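Local coordinates for periplasmic beta-glucosidase (Pseudomonas aeruginosa, PDB 6R5T), which probably hydrolyses terminal, non-reducing beta-D-glucosyl residues with release of beta-D-glucose, as a periplasmic member of glycoside hydrolase family 3, at residues Y658-V663 against E713-V718; S622-S627 against E726-T731; Y578-T583 against R668-L673. The protein carries 1 engineered substitution. All coordinates share one frame; numbering follows the deposited sequence.

Interaction 1: residues Y658-V663 against E713-V718; sequences YLQDPV and EFKVFV. With MG (magnesium ion), chain F.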
loop_
_atom_site.group_PDB
_atom_site.type_symbol
_atom_site.label_atom_id
_atom_site.label_comp_id
_atom_site.label_asym_id
_atom_site.label_seq_id
_atom_site.Cartn_x
_atom_site.Cartn_y
_atom_site.Cartn_z
ATOM N N TYR A 658 5.921 -24.248 -8.827
ATOM C CA TYR A 658 6.057 -22.814 -9.131
ATOM C C TYR A 658 6.934 -22.674 -10.362
ATOM O O TYR A 658 7.850 -23.483 -10.579
ATOM C CB TYR A 658 6.661 -22.031 -7.957
ATOM C CG TYR A 658 5.858 -22.167 -6.689
ATOM C CD1 TYR A 658 6.073 -23.201 -5.806
ATOM C CD2 TYR A 658 4.887 -21.230 -6.363
ATOM C CE1 TYR A 658 5.330 -23.315 -4.627
ATOM C CE2 TYR A 658 4.141 -21.337 -5.206
ATOM C CZ TYR A 658 4.381 -22.357 -4.316
ATOM O OH TYR A 658 3.549 -22.409 -3.216
ATOM N N LEU A 659 6.691 -21.608 -11.110
ATOM C CA LEU A 659 7.560 -21.253 -12.254
ATOM C C LEU A 659 8.188 -19.886 -12.029
ATOM O O LEU A 659 7.501 -18.981 -11.531
ATOM C CB LEU A 659 6.726 -21.196 -13.536
ATOM C CG LEU A 659 6.389 -22.543 -14.155
ATOM C CD1 LEU A 659 5.699 -22.361 -15.484
ATOM C CD2 LEU A 659 7.627 -23.388 -14.346
ATOM N N GLN A 660 9.422 -19.742 -12.483
ATOM C CA GLN A 660 10.019 -18.410 -12.609
ATOM C C GLN A 660 10.470 -18.232 -14.062
ATOM O O GLN A 660 11.031 -19.197 -14.643
ATOM C CB GLN A 660 11.202 -18.196 -11.674
ATOM C CG GLN A 660 11.788 -16.788 -11.755
ATOM C CD GLN A 660 13.040 -16.630 -10.929
ATOM O OE1 GLN A 660 13.596 -17.609 -10.444
ATOM N NE2 GLN A 660 13.478 -15.379 -10.728
ATOM N N ASP A 661 10.281 -17.031 -14.577
ATOM C CA ASP A 661 10.809 -16.627 -15.898
ATOM C C ASP A 661 11.893 -15.589 -15.636
ATOM O O ASP A 661 11.573 -14.417 -15.453
ATOM C CB ASP A 661 9.668 -16.047 -16.717
ATOM C CG ASP A 661 10.048 -15.610 -18.120
ATOM O OD1 ASP A 661 11.263 -15.730 -18.456
ATOM O OD2 ASP A 661 9.159 -15.100 -18.821
ATOM N N PRO A 662 13.157 -16.018 -15.442
ATOM C CA PRO A 662 14.158 -15.113 -14.890
ATOM C C PRO A 662 14.636 -13.997 -15.807
ATOM O O PRO A 662 15.331 -13.102 -15.298
ATOM C CB PRO A 662 15.297 -16.061 -14.521
ATOM C CG PRO A 662 15.146 -17.192 -15.528
ATOM C CD PRO A 662 13.650 -17.397 -15.589
ATOM N N VAL A 663 14.347 -14.069 -17.118
ATOM C CA VAL A 663 14.738 -12.995 -18.051
ATOM C C VAL A 663 13.518 -12.717 -18.912
ATOM O O VAL A 663 13.040 -13.613 -19.596
ATOM C CB VAL A 663 15.943 -13.370 -18.927
ATOM C CG1 VAL A 663 16.210 -12.231 -19.917
ATOM C CG2 VAL A 663 17.164 -13.705 -18.096
ATOM N N GLU A 713 15.122 -19.292 -20.668
ATOM C CA GLU A 713 15.100 -20.164 -19.507
ATOM C C GLU A 713 13.772 -20.018 -18.758
ATOM O O GLU A 713 13.273 -18.885 -18.593
ATOM C CB GLU A 713 16.235 -19.799 -18.546
ATOM C CG GLU A 713 16.342 -20.757 -17.374
ATOM C CD GLU A 713 17.438 -20.403 -16.384
ATOM O OE1 GLU A 713 18.032 -19.303 -16.548
ATOM O OE2 GLU A 713 17.711 -21.223 -15.475
ATOM N N PHE A 714 13.265 -21.124 -18.255
ATOM C CA PHE A 714 12.253 -21.142 -17.172
ATOM C C PHE A 714 12.777 -22.023 -16.065
ATOM O O PHE A 714 13.381 -23.071 -16.340
ATOM C CB PHE A 714 10.917 -21.647 -17.684
ATOM C CG PHE A 714 10.266 -20.683 -18.616
ATOM C CD1 PHE A 714 10.568 -20.701 -19.965
ATOM C CD2 PHE A 714 9.393 -19.715 -18.158
ATOM C CE1 PHE A 714 9.992 -19.789 -20.818
ATOM C CE2 PHE A 714 8.851 -18.765 -19.016
ATOM C CZ PHE A 714 9.137 -18.816 -20.355
ATOM N N LYS A 715 12.513 -21.631 -14.827
ATOM C CA LYS A 715 12.899 -22.421 -13.651
ATOM C C LYS A 715 11.618 -22.999 -13.087
ATOM O O LYS A 715 10.608 -22.265 -12.921
ATOM C CB LYS A 715 13.605 -21.567 -12.584
ATOM C CG LYS A 715 14.899 -20.945 -13.041
ATOM C CD LYS A 715 15.626 -20.213 -11.909
ATOM C CE LYS A 715 17.115 -20.256 -12.177
ATOM N NZ LYS A 715 17.883 -19.489 -11.172
ATOM N N VAL A 716 11.641 -24.285 -12.812
ATOM C CA VAL A 716 10.526 -25.070 -12.260
ATOM C C VAL A 716 10.897 -25.406 -10.833
ATOM O O VAL A 716 11.948 -26.009 -10.610
ATOM C CB VAL A 716 10.265 -26.350 -13.083
ATOM C CG1 VAL A 716 9.114 -27.107 -12.469
ATOM C CG2 VAL A 716 9.989 -26.029 -14.542
ATOM N N PHE A 717 10.080 -24.981 -9.870
ATOM C CA PHE A 717 10.313 -25.226 -8.428
ATOM C C PHE A 717 9.229 -26.149 -7.909
ATOM O O PHE A 717 8.052 -25.988 -8.280
ATOM C CB PHE A 717 10.212 -23.974 -7.579
ATOM C CG PHE A 717 11.129 -22.870 -7.964
ATOM C CD1 PHE A 717 10.811 -22.053 -9.018
ATOM C CD2 PHE A 717 12.270 -22.626 -7.219
ATOM C CE1 PHE A 717 11.645 -21.000 -9.309
ATOM C CE2 PHE A 717 13.121 -21.587 -7.549
ATOM C CZ PHE A 717 12.814 -20.805 -8.630
ATOM N N VAL A 718 9.622 -27.161 -7.151
ATOM C CA VAL A 718 8.649 -28.015 -6.447
ATOM C C VAL A 718 8.991 -28.065 -4.977
ATOM O O VAL A 718 10.180 -28.052 -4.623
ATOM C CB VAL A 718 8.572 -29.415 -7.100
ATOM C CG1 VAL A 718 7.661 -30.295 -6.305
ATOM C CG2 VAL A 718 8.064 -29.284 -8.535
HETATM MG MG MG F . 12.325 -15.385 -20.239
HETATM O O HOH W 1 15.844 -17.953 -9.460
HETATM O O HOH W 2 10.571 -14.374 -20.903
HETATM O O HOH W 3 13.902 -16.379 -19.268
HETATM O O HOH W 4 11.750 -17.191 -21.134
HETATM O O HOH W 5 13.455 -15.005 -22.010
#
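Magnesium sits where strand 651-660 ends, held octahedrally by D661 OD1 at 2.1 Å, the backbone O of V663 and four waters. One of those waters also donates to E713 O and accepts from V663 N, so the neighbouring strand helps hold the shell. D661 CG is anti to the backbone N (chi1 -179°). The carboxylate thereby lies alongside the F714 ring, D661 CG 3.5 Å from F714 CE2, with the two planes 39° apart. Its second oxygen, OD2, takes a metal-bound water and a salt bridge from R668; metal and arginine together should keep the acid ionised. P662 then turns its ring against E713, CD 3.4 Å from E713 O.

Behind the site the strands run antiparallel. Y658 and F717 form a hydrogen-bonded pair, F717 N to Y658 O being 2.8 Å and almost straight at 177°; Q660 and K715 form the next such pair. Between them L659 and V716 are a non-hydrogen-bonded pair, their side chains side by side with CD2 of L659 3.5 Å from CG2 of V716. On the other face Q660 CB meets the F717 ring at its edge, 3.7 Å from CE1, and a water bridges Q660 OE1 to K715 NZ. This is an antiparallel ladder of the fibronectin type III-like domain, carrying a metal site in the loop at its end.

Interaction 2: residues S622-S627 against E726-T731; sequences SPLRLS and ESRSFT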
loop_
_atom_site.group_PDB
_atom_site.type_symbol
_atom_site.label_atom_id
_atom_site.label_comp_id
_atom_site.label_asym_id
_atom_site.label_seq_id
_atom_site.Cartn_x
_atom_site.Cartn_y
_atom_site.Cartn_z
ATOM N N SER A 622 11.462 -36.754 -3.612
ATOM C CA SER A 622 12.635 -37.165 -4.397
ATOM C C SER A 622 13.067 -35.963 -5.224
ATOM O O SER A 622 12.360 -34.955 -5.315
ATOM C CB SER A 622 12.298 -38.349 -5.252
ATOM O OG SER A 622 11.413 -38.002 -6.315
ATOM N N PRO A 623 14.236 -36.044 -5.890
ATOM C CA PRO A 623 14.706 -34.925 -6.696
ATOM C C PRO A 623 13.737 -34.654 -7.837
ATOM O O PRO A 623 13.179 -35.583 -8.430
ATOM C CB PRO A 623 16.053 -35.429 -7.235
ATOM C CG PRO A 623 16.461 -36.481 -6.258
ATOM C CD PRO A 623 15.183 -37.181 -5.878
ATOM N N LEU A 624 13.569 -33.373 -8.147
ATOM C CA LEU A 624 12.726 -32.977 -9.271
ATOM C C LEU A 624 13.414 -33.353 -10.587
ATOM O O LEU A 624 14.615 -33.079 -10.724
ATOM C CB LEU A 624 12.546 -31.463 -9.202
ATOM C CG LEU A 624 11.802 -30.847 -10.375
ATOM C CD1 LEU A 624 10.389 -31.353 -10.517
ATOM C CD2 LEU A 624 11.830 -29.339 -10.255
ATOM N N ARG A 625 12.655 -33.948 -11.479
ATOM C CA ARG A 625 13.163 -34.312 -12.824
ATOM C C ARG A 625 12.209 -33.774 -13.889
ATOM O O ARG A 625 10.996 -34.004 -13.810
ATOM C CB ARG A 625 13.356 -35.833 -12.863
ATOM C CG ARG A 625 14.419 -36.342 -11.881
ATOM C CD ARG A 625 15.853 -35.952 -12.258
ATOM N NE ARG A 625 16.938 -36.432 -11.377
ATOM C CZ ARG A 625 17.651 -35.673 -10.519
ATOM N NH1 ARG A 625 17.394 -34.377 -10.376
ATOM N NH2 ARG A 625 18.619 -36.216 -9.785
ATOM N N LEU A 626 12.753 -33.119 -14.919
ATOM C CA LEU A 626 11.959 -32.656 -16.067
ATOM C C LEU A 626 12.148 -33.642 -17.229
ATOM O O LEU A 626 13.259 -34.186 -17.359
ATOM C CB LEU A 626 12.421 -31.260 -16.479
ATOM C CG LEU A 626 12.408 -30.205 -15.387
ATOM C CD1 LEU A 626 12.806 -28.845 -15.967
ATOM C CD2 LEU A 626 11.033 -30.132 -14.741
ATOM N N SER A 627 11.120 -33.799 -18.045
ATOM C CA SER A 627 11.089 -34.773 -19.165
ATOM C C SER A 627 12.065 -34.326 -20.266
ATOM O O SER A 627 12.516 -35.184 -21.021
ATOM C CB SER A 627 9.717 -34.960 -19.709
ATOM O OG SER A 627 9.184 -33.749 -20.133
ATOM N N GLU A 726 13.023 -26.756 -4.439
ATOM C CA GLU A 726 14.245 -26.835 -5.271
ATOM C C GLU A 726 13.817 -26.664 -6.713
ATOM O O GLU A 726 12.603 -26.880 -7.041
ATOM C CB GLU A 726 14.982 -28.137 -5.053
ATOM C CG GLU A 726 14.210 -29.330 -5.498
ATOM C CD GLU A 726 14.776 -30.621 -4.949
ATOM O OE1 GLU A 726 15.036 -30.671 -3.728
ATOM O OE2 GLU A 726 14.857 -31.573 -5.737
ATOM N N SER A 727 14.794 -26.297 -7.545
ATOM C CA SER A 727 14.479 -26.005 -8.955
ATOM C C SER A 727 15.294 -26.794 -9.960
ATOM O O SER A 727 16.406 -27.267 -9.656
ATOM C CB SER A 727 14.521 -24.555 -9.252
ATOM O OG SER A 727 15.809 -24.057 -9.270
ATOM N N ARG A 728 14.675 -26.977 -11.116
ATOM C CA ARG A 728 15.393 -27.388 -12.350
ATOM C C ARG A 728 14.963 -26.463 -13.469
ATOM O O ARG A 728 13.834 -25.937 -13.426
ATOM C CB ARG A 728 14.998 -28.800 -12.764
ATOM C CG ARG A 728 15.323 -29.852 -11.721
ATOM C CD ARG A 728 16.799 -29.985 -11.536
ATOM N NE ARG A 728 17.332 -30.984 -12.422
ATOM C CZ ARG A 728 18.625 -31.331 -12.441
ATOM N NH1 ARG A 728 19.054 -32.278 -13.264
ATOM N NH2 ARG A 728 19.490 -30.712 -11.655
ATOM N N SER A 729 15.818 -26.304 -14.468
ATOM C CA SER A 729 15.539 -25.360 -15.560
ATOM C C SER A 729 15.270 -26.083 -16.877
ATOM O O SER A 729 15.797 -27.167 -17.088
ATOM C CB SER A 729 16.650 -24.374 -15.726
ATOM O OG SER A 729 16.686 -23.558 -14.561
ATOM N N PHE A 730 14.488 -25.443 -17.722
ATOM C CA PHE A 730 14.407 -25.838 -19.142
ATOM C C PHE A 730 14.453 -24.575 -19.983
ATOM O O PHE A 730 14.310 -23.459 -19.488
ATOM C CB PHE A 730 13.177 -26.686 -19.415
ATOM C CG PHE A 730 11.875 -25.933 -19.345
ATOM C CD1 PHE A 730 11.215 -25.805 -18.135
ATOM C CD2 PHE A 730 11.296 -25.379 -20.469
ATOM C CE1 PHE A 730 10.022 -25.119 -18.055
ATOM C CE2 PHE A 730 10.107 -24.682 -20.383
ATOM C CZ PHE A 730 9.471 -24.564 -19.166
ATOM N N THR A 731 14.642 -24.755 -21.277
ATOM C CA THR A 731 14.634 -23.657 -22.237
ATOM C C THR A 731 13.452 -23.803 -23.189
ATOM O O THR A 731 13.263 -24.866 -23.779
ATOM C CB THR A 731 15.937 -23.640 -23.034
ATOM O OG1 THR A 731 17.026 -23.461 -22.141
ATOM C CG2 THR A 731 15.952 -22.529 -24.045
HETATM O O HOH W 6 12.249 -32.272 -5.166
HETATM O O HOH W 7 15.774 -32.347 -14.724
#
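Segments 622-627 and 726-731 run nearly the same way, 17° apart end to end, but no backbone hydrogen bond joins them: L624 and R728, the closest pair, have CA atoms 6.9 Å apart. They belong to the two facing sheets of the C-terminal fibronectin type III-like beta-sandwich, strand 619-626 to one and strand 725-732 to the other, and meet along its margin. L624 and L626 both direct their side chains at the opposite strand. L624, with CG anti to its backbone N (chi1 174°), slides past R728 in the opposite direction, and its CD2 lies 3.8 Å from R728 CG. L626 crosses R728 obliquely; its CD1 comes to 3.6 Å from S729 O and also touches F730 CD1, whose ring continues inward onto L637 and V716.

Polar groups border the leucines. E726 reaches across with an extended chain, and L624 N donates to the anti lone pair of its OE2 at 3.3 Å, a long bond. A water joins L626 N to R728 NE, lying in the plane of that guanidinium at its edge. Bends at chi2 and chi3 turn the R728 guanidinium out beside that of R625. The two groups have planes 40° apart, and their like charges come close without bonding. R625 NH1 stands over one face of the R728 guanidinium, 3.9 Å from R728 CZ.

Interaction 3: residues Y578-T583 against R668-L673; sequences YNHLNT and RPVKEL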
loop_
_atom_site.group_PDB
_atom_site.type_symbol
_atom_site.label_atom_id
_atom_site.label_comp_id
_atom_site.label_asym_id
_atom_site.label_seq_id
_atom_site.Cartn_x
_atom_site.Cartn_y
_atom_site.Cartn_z
ATOM N N TYR A 578 3.790 -13.910 -1.868
ATOM C CA TYR A 578 4.916 -14.773 -2.281
ATOM C C TYR A 578 5.376 -14.472 -3.731
ATOM O O TYR A 578 6.562 -14.614 -4.010
ATOM C CB TYR A 578 4.576 -16.262 -2.117
ATOM C CG TYR A 578 3.825 -16.781 -3.304
ATOM C CD1 TYR A 578 2.463 -16.591 -3.467
ATOM C CD2 TYR A 578 4.521 -17.398 -4.341
ATOM C CE1 TYR A 578 1.800 -17.001 -4.602
ATOM C CE2 TYR A 578 3.865 -17.806 -5.481
ATOM C CZ TYR A 578 2.518 -17.595 -5.629
ATOM O OH TYR A 578 1.896 -17.893 -6.799
ATOM N N ASN A 579 4.485 -14.012 -4.586
ATOM C CA ASN A 579 4.786 -13.803 -6.029
ATOM C C ASN A 579 5.118 -12.344 -6.263
ATOM O O ASN A 579 4.498 -11.658 -7.126
ATOM C CB ASN A 579 3.666 -14.342 -6.911
ATOM C CG ASN A 579 2.296 -13.795 -6.576
ATOM O OD1 ASN A 579 2.012 -13.401 -5.444
ATOM N ND2 ASN A 579 1.386 -13.811 -7.560
ATOM N N HIS A 580 6.062 -11.865 -5.482
ATOM C CA HIS A 580 6.584 -10.489 -5.611
ATOM C C HIS A 580 7.728 -10.449 -6.606
ATOM O O HIS A 580 8.295 -11.474 -6.995
ATOM C CB HIS A 580 6.993 -9.988 -4.220
ATOM C CG HIS A 580 8.041 -10.806 -3.539
ATOM N ND1 HIS A 580 9.386 -10.744 -3.875
ATOM C CD2 HIS A 580 7.941 -11.811 -2.627
ATOM C CE1 HIS A 580 10.054 -11.608 -3.116
ATOM N NE2 HIS A 580 9.225 -12.283 -2.412
ATOM N N LEU A 581 8.102 -9.236 -6.965
ATOM C CA LEU A 581 9.250 -9.031 -7.892
ATOM C C LEU A 581 10.564 -9.003 -7.103
ATOM O O LEU A 581 10.588 -8.747 -5.854
ATOM C CB LEU A 581 9.059 -7.746 -8.693
ATOM C CG LEU A 581 7.766 -7.618 -9.490
ATOM C CD1 LEU A 581 7.802 -6.393 -10.377
ATOM C CD2 LEU A 581 7.452 -8.861 -10.297
ATOM N N ASN A 582 11.672 -9.265 -7.788
ATOM C CA ASN A 582 12.956 -9.437 -7.097
ATOM C C ASN A 582 13.499 -8.087 -6.599
ATOM O O ASN A 582 14.181 -8.069 -5.615
ATOM C CB ASN A 582 13.941 -10.182 -8.015
ATOM C CG ASN A 582 15.050 -10.854 -7.253
ATOM O OD1 ASN A 582 14.806 -11.401 -6.168
ATOM N ND2 ASN A 582 16.258 -10.799 -7.818
ATOM N N THR A 583 13.249 -7.035 -7.327
ATOM C CA THR A 583 13.923 -5.719 -7.254
ATOM C C THR A 583 15.381 -5.871 -7.738
ATOM O O THR A 583 15.822 -6.978 -8.048
ATOM C CB THR A 583 13.892 -5.066 -5.848
ATOM O OG1 THR A 583 14.958 -5.588 -5.053
ATOM C CG2 THR A 583 12.560 -5.258 -5.169
ATOM N N ARG A 668 9.500 -10.226 -13.854
ATOM C CA ARG A 668 8.466 -11.228 -13.501
ATOM C C ARG A 668 8.718 -11.716 -12.079
ATOM O O ARG A 668 9.816 -11.652 -11.535
ATOM C CB ARG A 668 8.417 -12.327 -14.560
ATOM C CG ARG A 668 7.975 -11.741 -15.905
ATOM C CD ARG A 668 7.395 -12.704 -16.877
ATOM N NE ARG A 668 6.279 -13.434 -16.297
ATOM C CZ ARG A 668 5.897 -14.640 -16.659
ATOM N NH1 ARG A 668 6.511 -15.346 -17.614
ATOM N NH2 ARG A 668 4.834 -15.173 -16.071
ATOM N N PRO A 669 7.672 -12.239 -11.443
ATOM C CA PRO A 669 7.780 -12.663 -10.059
ATOM C C PRO A 669 8.848 -13.713 -9.814
ATOM O O PRO A 669 9.226 -14.512 -10.666
ATOM C CB PRO A 669 6.401 -13.180 -9.703
ATOM C CG PRO A 669 5.492 -12.514 -10.688
ATOM C CD PRO A 669 6.297 -12.375 -11.963
ATOM N N VAL A 670 9.332 -13.729 -8.592
ATOM C CA VAL A 670 10.380 -14.705 -8.193
ATOM C C VAL A 670 9.829 -16.144 -8.275
ATOM O O VAL A 670 10.625 -17.052 -8.601
ATOM C CB VAL A 670 10.937 -14.389 -6.807
ATOM C CG1 VAL A 670 11.626 -13.035 -6.817
ATOM C CG2 VAL A 670 9.851 -14.469 -5.744
ATOM N N LYS A 671 8.522 -16.310 -8.078
ATOM C CA LYS A 671 7.819 -17.594 -8.241
ATOM C C LYS A 671 6.372 -17.302 -8.573
ATOM O O LYS A 671 5.819 -16.311 -8.031
ATOM C CB LYS A 671 7.686 -18.341 -6.895
ATOM C CG LYS A 671 8.971 -18.931 -6.437
ATOM C CD LYS A 671 8.785 -19.885 -5.334
ATOM C CE LYS A 671 10.076 -20.604 -5.061
ATOM N NZ LYS A 671 11.177 -19.671 -4.747
ATOM N N GLU A 672 5.734 -18.187 -9.331
ATOM C CA GLU A 672 4.298 -18.082 -9.595
ATOM C C GLU A 672 3.718 -19.504 -9.533
ATOM O O GLU A 672 4.265 -20.380 -10.210
ATOM C CB GLU A 672 4.003 -17.478 -10.961
ATOM C CG GLU A 672 4.401 -16.018 -11.094
ATOM C CD GLU A 672 3.876 -15.343 -12.359
ATOM O OE1 GLU A 672 4.430 -15.684 -13.428
ATOM O OE2 GLU A 672 2.933 -14.477 -12.295
ATOM N N LEU A 673 2.704 -19.756 -8.724
ATOM C CA LEU A 673 2.097 -21.108 -8.672
ATOM C C LEU A 673 1.580 -21.497 -10.067
ATOM O O LEU A 673 0.829 -20.699 -10.672
ATOM C CB LEU A 673 0.968 -21.130 -7.674
ATOM C CG LEU A 673 0.366 -22.496 -7.393
ATOM C CD1 LEU A 673 1.314 -23.363 -6.592
ATOM C CD2 LEU A 673 -0.915 -22.310 -6.619
HETATM O O HOH W 8 1.330 -15.502 -10.114
HETATM O O HOH W 9 11.541 -9.880 -10.528
#
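The Y578 ring has N579 CB over one face, offset toward the rim, while at its edge, in the ring plane, L673 N donates to Y578 OH at 2.8 Å and 167°. The same hydroxyl is hydrogen-bonded to D145, and F610 stacks on the ring. The crowded chi1 of 84°, with CG between the backbone N and the carbonyl carbon, swings the ring across K671 to reach L673. On H580, V670 CG2 sits over one face, a CH-pi contact 4.1 Å from the ring centroid. H580 ND1 donates to L581 O in the ring plane, which fixes the ring's rotation.

Backbone to backbone, V670 N donates to H580 O at 3.0 Å, nearly along the C=O axis. L581 CD2 lies 3.6 Å from P669 N. N582 OD1 approaches V670 CG1, while N582 ND2 is hydrogen-bonded to K264 O of the second subunit. One water links N582 N to R668 O, another N579 ND2 to E672 OE2.

K671 O, 3.1 Å from N579 CB, is buried without a polar partner. Two backbone N-H bonds and two waters join the family 3 C-terminal domain to the fibronectin type III-like domain, probably offsetting that cost.

Overall arrangement
All three contacts lie on the same side of the chain's centre and reach one mixed sheet, in which strands 725-732, 712-719, 651-660 and 672-681 are successive neighbours. Interaction 1 joins the middle pair; its centre is about 10 Å from those of both the others, which lie about 19 Å apart and do not touch. Interaction 2 brings in the facing sheet through strand 619-626. Interaction 3 ties the loop 578-583, from the glycosyl hydrolase C-terminal domain, to the start of strand 672-681, and so fastens the fibronectin type III-like domain onto the preceding one. Along the chain the order is 578-583, 622-627, 658-663, 668-673, 713-718, 726-731. Interactions 1 and 3 also touch the second subunit.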